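PDB 4INZ: soluble epoxide hydrolase from Bacillus megaterium, which belongs to the alpha/beta hydrolase fold family of enzymes and is built round a central, mostly parallel beta sheet. Local coordinates for residues A[135-140]-A[284-289]; A[249-254]-A[277-282]; A[40-45]-A[108-113]. The protein carries 1 engineered substitution. All blocks are in the same frame, centred on the assembly; numbering follows the deposited sequence.

Contact 1 of 3, residues A[135-140]-A[284-289]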
ATOM      1  N   ILE A 135     -10.334  -1.701   3.470  1.00 18.22           N
ATOM      2  CA  ILE A 135      -9.668  -1.243   4.679  1.00 16.62           C
ATOM      3  C   ILE A 135      -8.372  -0.575   4.258  1.00 17.62           C
ATOM      4  O   ILE A 135      -7.479  -1.226   3.706  1.00 18.71           O
ATOM      5  CB  ILE A 135      -9.366  -2.409   5.636  1.00 16.16           C
ATOM      6  CG1 ILE A 135     -10.660  -3.144   5.996  1.00 18.59           C
ATOM      7  CG2 ILE A 135      -8.650  -1.899   6.885  1.00 17.13           C
ATOM      8  CD1 ILE A 135     -10.462  -4.337   6.923  1.00 18.16           C
ATOM      9  N   ALA A 136      -8.284   0.733   4.488  1.00 17.10           N
ATOM     10  CA  ALA A 136      -7.138   1.504   4.026  1.00 15.38           C
ATOM     11  C   ALA A 136      -6.334   2.067   5.190  1.00 16.97           C
ATOM     12  O   ALA A 136      -6.893   2.713   6.078  1.00 18.41           O
ATOM     13  CB  ALA A 136      -7.602   2.632   3.126  1.00 18.89           C
ATOM     14  N   PHE A 137      -5.024   1.822   5.165  1.00 17.09           N
ATOM     15  CA  PHE A 137      -4.087   2.415   6.121  1.00 16.59           C
ATOM     16  C   PHE A 137      -3.430   3.654   5.504  1.00 18.31           C
ATOM     17  O   PHE A 137      -3.800   4.074   4.409  1.00 19.48           O
ATOM     18  CB  PHE A 137      -3.020   1.380   6.540  1.00 16.40           C
ATOM     19  CG  PHE A 137      -3.579   0.229   7.327  1.00 14.15           C
ATOM     20  CD1 PHE A 137      -3.483   0.209   8.718  1.00 16.17           C
ATOM     21  CD2 PHE A 137      -4.214  -0.832   6.683  1.00 16.45           C
ATOM     22  CE1 PHE A 137      -4.011  -0.855   9.454  1.00 18.10           C
ATOM     23  CE2 PHE A 137      -4.753  -1.891   7.413  1.00 17.04           C
ATOM     24  CZ  PHE A 137      -4.649  -1.909   8.797  1.00 17.26           C
ATOM     25  N   ASN A 138      -2.460   4.240   6.203  1.00 18.11           N
ATOM     26  CA  ASN A 138      -1.785   5.443   5.708  1.00 17.21           C
ATOM     27  C   ASN A 138      -1.418   5.345   4.232  1.00 18.46           C
ATOM     28  O   ASN A 138      -0.760   4.397   3.822  1.00 17.66           O
ATOM     29  CB  ASN A 138      -0.523   5.723   6.526  1.00 17.43           C
ATOM     30  CG  ASN A 138      -0.837   6.122   7.937  1.00 18.25           C
ATOM     31  OD1 ASN A 138      -0.498   7.228   8.377  1.00 20.37           O
ATOM     32  ND2 ASN A 138      -1.517   5.242   8.655  1.00 14.88           N
ATOM     33  N   GLY A 139      -1.831   6.335   3.450  1.00 18.70           N
ATOM     34  CA  GLY A 139      -1.586   6.348   2.016  1.00 18.40           C
ATOM     35  C   GLY A 139      -2.566   7.306   1.370  1.00 20.74           C
ATOM     36  O   GLY A 139      -3.447   7.831   2.041  1.00 20.80           O
ATOM     37  N   PRO A 140      -2.427   7.535   0.060  1.00 20.41           N
ATOM     38  CA  PRO A 140      -3.217   8.602  -0.564  1.00 21.81           C
ATOM     39  C   PRO A 140      -4.610   8.176  -1.040  1.00 23.81           C
ATOM     40  O   PRO A 140      -4.742   7.225  -1.815  1.00 24.95           O
ATOM     41  CB  PRO A 140      -2.353   9.006  -1.758  1.00 20.60           C
ATOM     42  CG  PRO A 140      -1.680   7.704  -2.163  1.00 21.59           C
ATOM     43  CD  PRO A 140      -1.429   6.961  -0.859  1.00 20.57           C
ATOM     44  N   HIS A 284       3.760   5.591  10.286  1.00 20.17           N
ATOM     45  CA  HIS A 284       3.377   5.258   8.912  1.00 19.95           C
ATOM     46  C   HIS A 284       2.674   3.908   8.716  1.00 17.30           C
ATOM     47  O   HIS A 284       1.896   3.731   7.765  1.00 18.15           O
ATOM     48  CB  HIS A 284       4.620   5.301   8.013  1.00 22.35           C
ATOM     49  CG  HIS A 284       4.332   5.044   6.567  1.00 23.56           C
ATOM     50  ND1 HIS A 284       3.580   5.902   5.795  1.00 24.87           N
ATOM     51  CD2 HIS A 284       4.704   4.028   5.751  1.00 22.93           C
ATOM     52  CE1 HIS A 284       3.496   5.423   4.564  1.00 25.09           C
ATOM     53  NE2 HIS A 284       4.173   4.289   4.510  1.00 24.68           N
ATOM     54  N   ALA A 285       2.965   2.950   9.584  1.00 17.20           N
ATOM     55  CA  ALA A 285       2.523   1.569   9.353  1.00 16.76           C
ATOM     56  C   ALA A 285       1.876   0.934  10.585  1.00 16.38           C
ATOM     57  O   ALA A 285       2.443   0.029  11.213  1.00 15.26           O
ATOM     58  CB  ALA A 285       3.684   0.720   8.868  1.00 19.24           C
ATOM     59  N   PRO A 286       0.667   1.395  10.923  1.00 16.67           N
ATOM     60  CA  PRO A 286      -0.034   0.910  12.117  1.00 16.39           C
ATOM     61  C   PRO A 286      -0.166  -0.606  12.138  1.00 15.90           C
ATOM     62  O   PRO A 286      -0.157  -1.196  13.209  1.00 15.94           O
ATOM     63  CB  PRO A 286      -1.426   1.532  11.981  1.00 17.66           C
ATOM     64  CG  PRO A 286      -1.216   2.763  11.150  1.00 18.36           C
ATOM     65  CD  PRO A 286      -0.124   2.384  10.171  1.00 18.30           C
ATOM     66  N   GLN A 287      -0.296  -1.228  10.973  1.00 15.39           N
ATOM     67  CA  GLN A 287      -0.619  -2.646  10.945  1.00 15.44           C
ATOM     68  C   GLN A 287       0.408  -3.512  11.678  1.00 17.06           C
ATOM     69  O   GLN A 287       0.036  -4.525  12.274  1.00 17.20           O
ATOM     70  CB  GLN A 287      -0.890  -3.146   9.515  1.00 14.75           C
ATOM     71  CG  GLN A 287       0.314  -3.187   8.579  1.00 16.42           C
ATOM     72  CD  GLN A 287       0.525  -1.889   7.826  1.00 19.26           C
ATOM     73  OE1 GLN A 287       0.360  -0.803   8.384  1.00 19.84           O
ATOM     74  NE2 GLN A 287       0.882  -1.995   6.540  1.00 18.33           N
ATOM     75  N   HIS A 288       1.690  -3.136  11.640  1.00 16.84           N
ATOM     76  CA  HIS A 288       2.679  -3.877  12.433  1.00 16.47           C
ATOM     77  C   HIS A 288       3.290  -3.106  13.602  1.00 17.34           C
ATOM     78  O   HIS A 288       3.979  -3.697  14.428  1.00 17.97           O
ATOM     79  CB  HIS A 288       3.741  -4.622  11.587  1.00 14.97           C
ATOM     80  CG  HIS A 288       4.735  -3.740  10.895  1.00 16.07           C
ATOM     81  ND1 HIS A 288       5.869  -4.246  10.291  1.00 17.36           N
ATOM     82  CD2 HIS A 288       4.762  -2.403  10.681  1.00 15.82           C
ATOM     83  CE1 HIS A 288       6.553  -3.261   9.741  1.00 18.99           C
ATOM     84  NE2 HIS A 288       5.902  -2.130   9.962  1.00 17.60           N
ATOM     85  N   GLU A 289       2.999  -1.808  13.698  1.00 15.87           N
ATOM     86  CA  GLU A 289       3.382  -1.034  14.882  1.00 17.92           C
ATOM     87  C   GLU A 289       2.477  -1.320  16.079  1.00 17.58           C
ATOM     88  O   GLU A 289       2.957  -1.445  17.217  1.00 19.48           O
ATOM     89  CB  GLU A 289       3.344   0.466  14.587  1.00 18.84           C
ATOM     90  CG  GLU A 289       4.381   0.931  13.597  1.00 19.13           C
ATOM     91  CD  GLU A 289       4.310   2.427  13.342  1.00 23.24           C
ATOM     92  OE1 GLU A 289       4.157   3.193  14.327  1.00 23.65           O
ATOM     93  OE2 GLU A 289       4.412   2.830  12.155  1.00 24.59           O
TER
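The ring of Phe137 meets the first turn of helix 286-289, where two consecutive residues touch it in different ways. Gln287 lies over one face: its CB sits 4.2 Å from the centroid of the Phe137 ring, 25° off the normal, a CH-pi contact displaced toward the rim. Pro286 instead approaches the ring edge, with its CB 4.1 Å from Phe137 CD1. The Gln287 chain starts from the crowded position between backbone N and carbonyl carbon (chi1 69°) and bends again at chi2, so that its amide lies 35° from the ring plane; its buried OE1 has no polar partner in the model. Farther along, CB of Asn138 rests 3.4 Å from His284 O. The helix start is held by Ala285 N, which donates to Glu289 OE2 (3.0 Å), while Ala285 O receives His288 N and Glu289 N. Trp54 and Val294 also pack on Phe137. His284 ND1 is hydrogen-bonded to Asp256, an arrangement consistent with the histidine-acid pair that alpha/beta hydrolases carry in the loops following their last two strands.

Contact 2 of 3, residues A[249-254]-A[277-282]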
ATOM      1  N   GLN A 249     -13.139   1.357   5.784  1.00 19.55           N
ATOM      2  CA  GLN A 249     -12.543   1.654   7.078  1.00 18.11           C
ATOM      3  C   GLN A 249     -11.143   2.204   6.861  1.00 19.12           C
ATOM      4  O   GLN A 249     -10.338   1.577   6.170  1.00 20.79           O
ATOM      5  CB  GLN A 249     -12.428   0.388   7.929  1.00 16.09           C
ATOM      6  CG  GLN A 249     -11.637   0.610   9.225  1.00 16.63           C
ATOM      7  CD  GLN A 249     -12.464   1.293  10.301  1.00 18.15           C
ATOM      8  OE1 GLN A 249     -13.586   0.876  10.595  1.00 20.26           O
ATOM      9  NE2 GLN A 249     -11.914   2.346  10.893  1.00 18.56           N
ATOM     10  N   ILE A 250     -10.859   3.365   7.454  1.00 18.41           N
ATOM     11  CA  ILE A 250      -9.512   3.917   7.476  1.00 17.83           C
ATOM     12  C   ILE A 250      -8.890   3.635   8.838  1.00 15.47           C
ATOM     13  O   ILE A 250      -9.545   3.815   9.868  1.00 19.00           O
ATOM     14  CB  ILE A 250      -9.505   5.443   7.308  1.00 19.28           C
ATOM     15  CG1 ILE A 250     -10.268   5.872   6.054  1.00 24.56           C
ATOM     16  CG2 ILE A 250      -8.078   5.976   7.338  1.00 20.43           C
ATOM     17  CD1 ILE A 250      -9.909   5.118   4.832  1.00 26.12           C
ATOM     18  N   ILE A 251      -7.635   3.187   8.840  1.00 16.21           N
ATOM     19  CA  ILE A 251      -6.875   2.985  10.077  1.00 16.56           C
ATOM     20  C   ILE A 251      -5.558   3.729   9.914  1.00 18.15           C
ATOM     21  O   ILE A 251      -4.721   3.345   9.103  1.00 20.48           O
ATOM     22  CB  ILE A 251      -6.625   1.492  10.353  1.00 14.63           C
ATOM     23  CG1 ILE A 251      -7.968   0.749  10.385  1.00 16.17           C
ATOM     24  CG2 ILE A 251      -5.869   1.312  11.669  1.00 17.56           C
ATOM     25  CD1 ILE A 251      -7.858  -0.761  10.573  1.00 15.70           C
ATOM     26  N   TRP A 252      -5.385   4.804  10.680  1.00 17.13           N
ATOM     27  CA  TRP A 252      -4.425   5.840  10.316  1.00 16.14           C
ATOM     28  C   TRP A 252      -3.502   6.192  11.462  1.00 17.98           C
ATOM     29  O   TRP A 252      -3.967   6.567  12.537  1.00 18.81           O
ATOM     30  CB  TRP A 252      -5.197   7.100   9.914  1.00 18.45           C
ATOM     31  CG  TRP A 252      -4.345   8.162   9.288  1.00 18.57           C
ATOM     32  CD1 TRP A 252      -3.616   9.119   9.933  1.00 21.37           C
ATOM     33  CD2 TRP A 252      -4.143   8.379   7.888  1.00 20.18           C
ATOM     34  NE1 TRP A 252      -2.971   9.921   9.017  1.00 21.89           N
ATOM     35  CE2 TRP A 252      -3.281   9.488   7.755  1.00 21.41           C
ATOM     36  CE3 TRP A 252      -4.613   7.751   6.734  1.00 20.35           C
ATOM     37  CZ2 TRP A 252      -2.879   9.977   6.512  1.00 23.24           C
ATOM     38  CZ3 TRP A 252      -4.215   8.243   5.499  1.00 21.54           C
ATOM     39  CH2 TRP A 252      -3.353   9.339   5.400  1.00 22.09           C
ATOM     40  N   GLY A 253      -2.194   6.092  11.230  1.00 16.59           N
ATOM     41  CA  GLY A 253      -1.225   6.465  12.244  1.00 16.36           C
ATOM     42  C   GLY A 253      -0.987   7.961  12.201  1.00 19.28           C
ATOM     43  O   GLY A 253      -0.511   8.483  11.192  1.00 19.44           O
ATOM     44  N   ASN A 254      -1.312   8.663  13.284  1.00 20.10           N
ATOM     45  CA  ASN A 254      -1.203  10.122  13.273  1.00 24.31           C
ATOM     46  C   ASN A 254       0.214  10.672  13.113  1.00 26.35           C
ATOM     47  O   ASN A 254       0.390  11.800  12.639  1.00 29.29           O
ATOM     48  CB  ASN A 254      -1.850  10.731  14.523  1.00 26.54           C
ATOM     49  CG  ASN A 254      -3.357  10.728  14.453  1.00 29.10           C
ATOM     50  OD1 ASN A 254      -3.932  10.538  13.384  1.00 27.83           O
ATOM     51  ND2 ASN A 254      -4.011  10.953  15.596  1.00 32.39           N
ATOM     52  N   HIS A 277     -10.429   5.453  12.081  1.00 17.19           N
ATOM     53  CA  HIS A 277      -9.804   5.234  13.386  1.00 17.53           C
ATOM     54  C   HIS A 277      -8.393   5.777  13.324  1.00 18.62           C
ATOM     55  O   HIS A 277      -7.606   5.360  12.474  1.00 19.41           O
ATOM     56  CB  HIS A 277      -9.738   3.744  13.717  1.00 16.10           C
ATOM     57  CG  HIS A 277      -9.303   3.461  15.117  1.00 16.39           C
ATOM     58  ND1 HIS A 277      -7.976   3.329  15.481  1.00 19.27           N
ATOM     59  CD2 HIS A 277     -10.020   3.288  16.250  1.00 14.59           C
ATOM     60  CE1 HIS A 277      -7.900   3.077  16.775  1.00 14.37           C
ATOM     61  NE2 HIS A 277      -9.128   3.053  17.266  1.00 17.95           N
ATOM     62  N   ARG A 278      -8.066   6.703  14.221  1.00 17.72           N
ATOM     63  CA  ARG A 278      -6.746   7.322  14.226  1.00 17.60           C
ATOM     64  C   ARG A 278      -5.944   6.877  15.441  1.00 20.54           C
ATOM     65  O   ARG A 278      -6.421   6.972  16.566  1.00 19.83           O
ATOM     66  CB  ARG A 278      -6.883   8.843  14.253  1.00 20.20           C
ATOM     67  CG  ARG A 278      -7.538   9.444  13.027  1.00 24.94           C
ATOM     68  CD  ARG A 278      -7.747  10.933  13.270  1.00 32.07           C
ATOM     69  NE  ARG A 278      -7.830  11.704  12.039  1.00 42.30           N
ATOM     70  CZ  ARG A 278      -7.111  12.798  11.801  1.00 48.82           C
ATOM     71  NH1 ARG A 278      -7.242  13.442  10.648  1.00 48.55           N
ATOM     72  NH2 ARG A 278      -6.259  13.247  12.719  1.00 51.62           N
ATOM     73  N   LEU A 279      -4.723   6.402  15.211  1.00 19.81           N
ATOM     74  CA  LEU A 279      -3.858   5.979  16.304  1.00 20.91           C
ATOM     75  C   LEU A 279      -2.890   7.095  16.657  1.00 24.28           C
ATOM     76  O   LEU A 279      -2.083   7.506  15.827  1.00 24.92           O
ATOM     77  CB  LEU A 279      -3.069   4.725  15.917  1.00 21.19           C
ATOM     78  CG  LEU A 279      -3.882   3.471  15.608  1.00 20.73           C
ATOM     79  CD1 LEU A 279      -4.369   3.466  14.170  1.00 21.56           C
ATOM     80  CD2 LEU A 279      -3.033   2.243  15.876  1.00 21.64           C
ATOM     81  N   ALA A 280      -2.970   7.585  17.889  1.00 28.74           N
ATOM     82  CA  ALA A 280      -2.085   8.653  18.329  1.00 32.88           C
ATOM     83  C   ALA A 280      -0.630   8.194  18.433  1.00 32.20           C
ATOM     84  O   ALA A 280       0.291   8.984  18.228  1.00 33.30           O
ATOM     85  CB  ALA A 280      -2.561   9.231  19.664  1.00 36.15           C
ATOM     86  N   GLU A 281      -0.426   6.918  18.737  1.00 31.34           N
ATOM     87  CA  GLU A 281       0.919   6.414  19.008  1.00 30.65           C
ATOM     88  C   GLU A 281       1.482   5.535  17.891  1.00 27.60           C
ATOM     89  O   GLU A 281       2.391   4.732  18.120  1.00 28.85           O
ATOM     90  CB  GLU A 281       0.953   5.653  20.340  1.00 36.55           C
ATOM     91  CG  GLU A 281       0.416   6.443  21.527  1.00 43.78           C
ATOM     92  CD  GLU A 281       1.323   7.592  21.923  1.00 49.49           C
ATOM     93  OE1 GLU A 281       2.416   7.720  21.327  1.00 52.27           O
ATOM     94  OE2 GLU A 281       0.946   8.364  22.831  1.00 51.88           O
ATOM     95  N   ALA A 282       0.943   5.682  16.684  1.00 22.87           N
ATOM     96  CA  ALA A 282       1.502   4.975  15.540  1.00 20.30           C
ATOM     97  C   ALA A 282       1.878   5.936  14.433  1.00 20.88           C
ATOM     98  O   ALA A 282       1.272   7.001  14.276  1.00 23.36           O
ATOM     99  CB  ALA A 282       0.547   3.945  15.020  1.00 18.97           C
TER
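CG of Gln249 is anti to its backbone N (chi1 172°), and a turn at chi2 (79°) bends the amide forward, on the side of strand 274-279, so that NE2 donates to Ile250 O (3.0 Å). That oxygen lies in the plane of the Gln249 amide, although the donor stands above the carbonyl plane. The same carbonyl takes a second bond from His277 N (2.9 Å), so two N-H groups grip it and the Gln249 side chain runs beside that of His277. In Ile251, chi1 of -56° sets CG2 anti to N and brings it to Leu279 CD1 at 3.6 Å, the two side chains crossing obliquely; that same CD1 lies in the plane of the His277 ring, at its edge.

The backbones pair as parallel strands. Trp252 makes two bonds to the same neighbour: its N donates to His277 O (2.9 Å), almost along the C=O axis, and its O accepts from Leu279 N (2.8 Å). The ladder ends where Asn254 N donates to Leu279 O at 2.9 Å. There the chain 279-282 makes a type I turn that folds Ala282 O against the backbone of Gly253, 3.2 Å from Gly253 C, at a position with no side chain in the way. Asn254 crosses Arg278 at about a right angle, its OD1 lying against Arg278 CB at 3.5 Å.

Ile251, His277 and Leu279 share one face of the sheet, and helix 291-303 packs on it through Glu293 and Val297. Trp252 and Arg278 point to the other, where Phe259 and Leu264 touch the indole. This is the edge of the alpha/beta hydrolase sheet: its last two strands, parallel, with 274-279 outermost.

Contact 3 of 3, residues A[40-45]-A[108-113]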
ATOM      1  N   LEU A  40     -12.067 -14.077   0.432  1.00 25.78           N
ATOM      2  CA  LEU A  40     -10.722 -13.554   0.220  1.00 24.24           C
ATOM      3  C   LEU A  40     -10.512 -12.215   0.918  1.00 25.30           C
ATOM      4  O   LEU A  40     -11.287 -11.274   0.732  1.00 26.61           O
ATOM      5  CB  LEU A  40     -10.449 -13.394  -1.275  1.00 23.63           C
ATOM      6  CG  LEU A  40      -9.098 -12.820  -1.700  1.00 23.78           C
ATOM      7  CD1 LEU A  40      -7.959 -13.739  -1.254  1.00 22.76           C
ATOM      8  CD2 LEU A  40      -9.083 -12.617  -3.217  1.00 24.53           C
ATOM      9  N   MET A  41      -9.456 -12.150   1.725  1.00 21.90           N
ATOM     10  CA  MET A  41      -8.953 -10.893   2.255  1.00 20.65           C
ATOM     11  C   MET A  41      -7.571 -10.689   1.637  1.00 20.53           C
ATOM     12  O   MET A  41      -6.613 -11.393   1.971  1.00 21.05           O
ATOM     13  CB  MET A  41      -8.879 -10.926   3.783  1.00 22.48           C
ATOM     14  CG  MET A  41      -8.482  -9.590   4.407  1.00 20.35           C
ATOM     15  SD  MET A  41      -8.483  -9.650   6.208  1.00 21.56           S
ATOM     16  CE  MET A  41     -10.257  -9.645   6.534  1.00 23.52           C
ATOM     17  N   LEU A  42      -7.489  -9.746   0.705  1.00 20.12           N
ATOM     18  CA  LEU A  42      -6.275  -9.515  -0.070  1.00 19.92           C
ATOM     19  C   LEU A  42      -5.569  -8.258   0.424  1.00 19.59           C
ATOM     20  O   LEU A  42      -6.172  -7.185   0.466  1.00 21.11           O
ATOM     21  CB  LEU A  42      -6.641  -9.366  -1.546  1.00 20.95           C
ATOM     22  CG  LEU A  42      -5.519  -9.055  -2.534  1.00 20.63           C
ATOM     23  CD1 LEU A  42      -4.492 -10.184  -2.546  1.00 22.74           C
ATOM     24  CD2 LEU A  42      -6.098  -8.842  -3.936  1.00 22.36           C
ATOM     25  N   PHE A  43      -4.299  -8.404   0.803  1.00 18.42           N
ATOM     26  CA  PHE A  43      -3.510  -7.316   1.393  1.00 16.20           C
ATOM     27  C   PHE A  43      -2.481  -6.803   0.392  1.00 18.12           C
ATOM     28  O   PHE A  43      -1.739  -7.599  -0.205  1.00 19.61           O
ATOM     29  CB  PHE A  43      -2.726  -7.811   2.620  1.00 16.06           C
ATOM     30  CG  PHE A  43      -3.576  -8.335   3.741  1.00 16.52           C
ATOM     31  CD1 PHE A  43      -4.039  -9.648   3.728  1.00 17.73           C
ATOM     32  CD2 PHE A  43      -3.861  -7.533   4.843  1.00 17.76           C
ATOM     33  CE1 PHE A  43      -4.803 -10.141   4.772  1.00 17.71           C
ATOM     34  CE2 PHE A  43      -4.629  -8.015   5.901  1.00 17.33           C
ATOM     35  CZ  PHE A  43      -5.096  -9.324   5.870  1.00 17.31           C
ATOM     36  N   LEU A  44      -2.414  -5.482   0.239  1.00 17.02           N
ATOM     37  CA  LEU A  44      -1.458  -4.836  -0.657  1.00 16.95           C
ATOM     38  C   LEU A  44      -0.558  -3.875   0.110  1.00 17.84           C
ATOM     39  O   LEU A  44      -1.026  -2.849   0.635  1.00 17.93           O
ATOM     40  CB  LEU A  44      -2.195  -4.035  -1.735  1.00 17.36           C
ATOM     41  CG  LEU A  44      -3.278  -4.746  -2.546  1.00 19.05           C
ATOM     42  CD1 LEU A  44      -3.799  -3.807  -3.620  1.00 19.73           C
ATOM     43  CD2 LEU A  44      -2.742  -6.032  -3.169  1.00 20.65           C
ATOM     44  N   HIS A  45       0.729  -4.205   0.157  1.00 16.97           N
ATOM     45  CA  HIS A  45       1.738  -3.384   0.809  1.00 15.00           C
ATOM     46  C   HIS A  45       2.145  -2.217  -0.073  1.00 14.81           C
ATOM     47  O   HIS A  45       1.644  -2.055  -1.195  1.00 17.36           O
ATOM     48  CB  HIS A  45       2.984  -4.229   1.073  1.00 16.60           C
ATOM     49  CG  HIS A  45       3.711  -4.602  -0.183  1.00 17.25           C
ATOM     50  ND1 HIS A  45       4.657  -3.786  -0.763  1.00 17.61           N
ATOM     51  CD2 HIS A  45       3.593  -5.682  -0.993  1.00 17.21           C
ATOM     52  CE1 HIS A  45       5.104  -4.355  -1.870  1.00 17.45           C
ATOM     53  NE2 HIS A  45       4.473  -5.505  -2.032  1.00 17.92           N
ATOM     54  N   CYS A 108     -13.505  -9.438  -3.008  1.00 30.71           N
ATOM     55  CA  CYS A 108     -12.697  -9.629  -1.819  1.00 27.18           C
ATOM     56  C   CYS A 108     -12.876  -8.483  -0.834  1.00 25.40           C
ATOM     57  O   CYS A 108     -13.484  -7.460  -1.146  1.00 26.60           O
ATOM     58  CB  CYS A 108     -11.218  -9.723  -2.202  1.00 26.41           C
ATOM     59  SG  CYS A 108     -10.475  -8.168  -2.808  1.00 26.39           S
ATOM     60  N   THR A 109     -12.346  -8.672   0.367  1.00 22.55           N
ATOM     61  CA  THR A 109     -12.102  -7.565   1.272  1.00 21.12           C
ATOM     62  C   THR A 109     -10.688  -7.137   0.941  1.00 22.58           C
ATOM     63  O   THR A 109      -9.777  -7.964   0.988  1.00 22.20           O
ATOM     64  CB  THR A 109     -12.169  -8.024   2.725  1.00 21.25           C
ATOM     65  OG1 THR A 109     -13.509  -8.449   3.013  1.00 23.91           O
ATOM     66  CG2 THR A 109     -11.783  -6.886   3.672  1.00 22.05           C
ATOM     67  N   LEU A 110     -10.514  -5.866   0.574  1.00 20.70           N
ATOM     68  CA  LEU A 110      -9.219  -5.351   0.138  1.00 19.38           C
ATOM     69  C   LEU A 110      -8.577  -4.495   1.235  1.00 18.80           C
ATOM     70  O   LEU A 110      -9.179  -3.528   1.715  1.00 21.70           O
ATOM     71  CB  LEU A 110      -9.389  -4.531  -1.143  1.00 19.35           C
ATOM     72  CG  LEU A 110      -8.110  -4.167  -1.896  1.00 21.32           C
ATOM     73  CD1 LEU A 110      -7.411  -5.431  -2.372  1.00 23.08           C
ATOM     74  CD2 LEU A 110      -8.419  -3.243  -3.075  1.00 21.87           C
ATOM     75  N   VAL A 111      -7.356  -4.852   1.627  1.00 17.62           N
ATOM     76  CA  VAL A 111      -6.657  -4.182   2.733  1.00 16.77           C
ATOM     77  C   VAL A 111      -5.362  -3.575   2.201  1.00 16.98           C
ATOM     78  O   VAL A 111      -4.535  -4.285   1.634  1.00 19.42           O
ATOM     79  CB  VAL A 111      -6.330  -5.186   3.851  1.00 17.57           C
ATOM     80  CG1 VAL A 111      -5.772  -4.461   5.089  1.00 17.76           C
ATOM     81  CG2 VAL A 111      -7.571  -5.980   4.204  1.00 18.89           C
ATOM     82  N   VAL A 112      -5.185  -2.269   2.364  1.00 15.24           N
ATOM     83  CA  VAL A 112      -4.163  -1.574   1.576  1.00 16.89           C
ATOM     84  C   VAL A 112      -3.370  -0.543   2.368  1.00 17.06           C
ATOM     85  O   VAL A 112      -3.864   0.002   3.351  1.00 17.66           O
ATOM     86  CB  VAL A 112      -4.795  -0.886   0.342  1.00 18.19           C
ATOM     87  CG1 VAL A 112      -5.534  -1.914  -0.521  1.00 18.89           C
ATOM     88  CG2 VAL A 112      -5.748   0.221   0.774  1.00 18.63           C
ATOM     89  N   HIS A 113      -2.147  -0.267   1.913  1.00 16.00           N
ATOM     90  CA  HIS A 113      -1.221   0.620   2.620  1.00 16.96           C
ATOM     91  C   HIS A 113      -0.257   1.265   1.615  1.00 18.32           C
ATOM     92  O   HIS A 113       0.248   0.586   0.720  1.00 18.96           O
ATOM     93  CB  HIS A 113      -0.441  -0.209   3.652  1.00 16.49           C
ATOM     94  CG  HIS A 113       0.649   0.528   4.362  1.00 17.10           C
ATOM     95  ND1 HIS A 113       0.428   1.675   5.105  1.00 20.04           N
ATOM     96  CD2 HIS A 113       1.967   0.243   4.497  1.00 14.49           C
ATOM     97  CE1 HIS A 113       1.568   2.074   5.641  1.00 16.89           C
ATOM     98  NE2 HIS A 113       2.518   1.225   5.283  1.00 22.03           N
TER
HETATM   99  O   HOH W   1     -13.872 -10.957   2.091  1.00 35.21           O
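Backbone hydrogen bonds knit strands 40-44 and 108-112 together in parallel. Leu40 O accepts from Thr109 N at 2.8 Å, Leu42 N reaches Thr109 O, Leu42 O takes Val111 N in a nearly straight bond (2.9 Å, 171° at the hydrogen), and Leu44 N donates to Val111 O. A last, weak bond runs from His113 N to Leu44 O (3.1 Å). CA-H...O contacts fill in between, the shortest from Phe43 CA to Val111 O (3.2 Å). One water spans the start of the pair, donating to Leu40 O and hydrogen-bonded to Thr109 OG1. Apolar contacts occupy both faces. On one, Phe43 and Val111 run alongside each other, pointing the same way, with Phe43 ring atom CD2 3.5 Å from Val111 CB, while the Val111 branch CG2 meets Met41 CG at 3.7 Å. On the opposite face Leu110 CD1 touches both Leu42 and Leu44, 4.0 Å from Leu42 CD2. Helix 89-102 packs on this leucine face through Ile96 and Ile100. Strand 66-70 flanks 40-44, and strand 131-137 flanks 108-112, so the pair occupies the interior of the sheet.

Overall arrangement
From the N terminus, contact 3 closes first, joining strand 40-44 to strand 108-112 across a loop that includes strand 66-70 and helix 89-102. Contact 1 opens only afterwards, at strand 131-137, and closes at helix 286-289, so the two are in series. The long loop between includes the helices of 142-231, and contact 2 is nested inside it, closed by strands 248-253 and 274-279. All three reach one sheet: strand 131-137 hydrogen-bonds to 108-112 on one flank and to 248-253 on the other. Contact 1 thus touches both neighbours, whereas contacts 2 and 3 stand about 17 Å apart between centres.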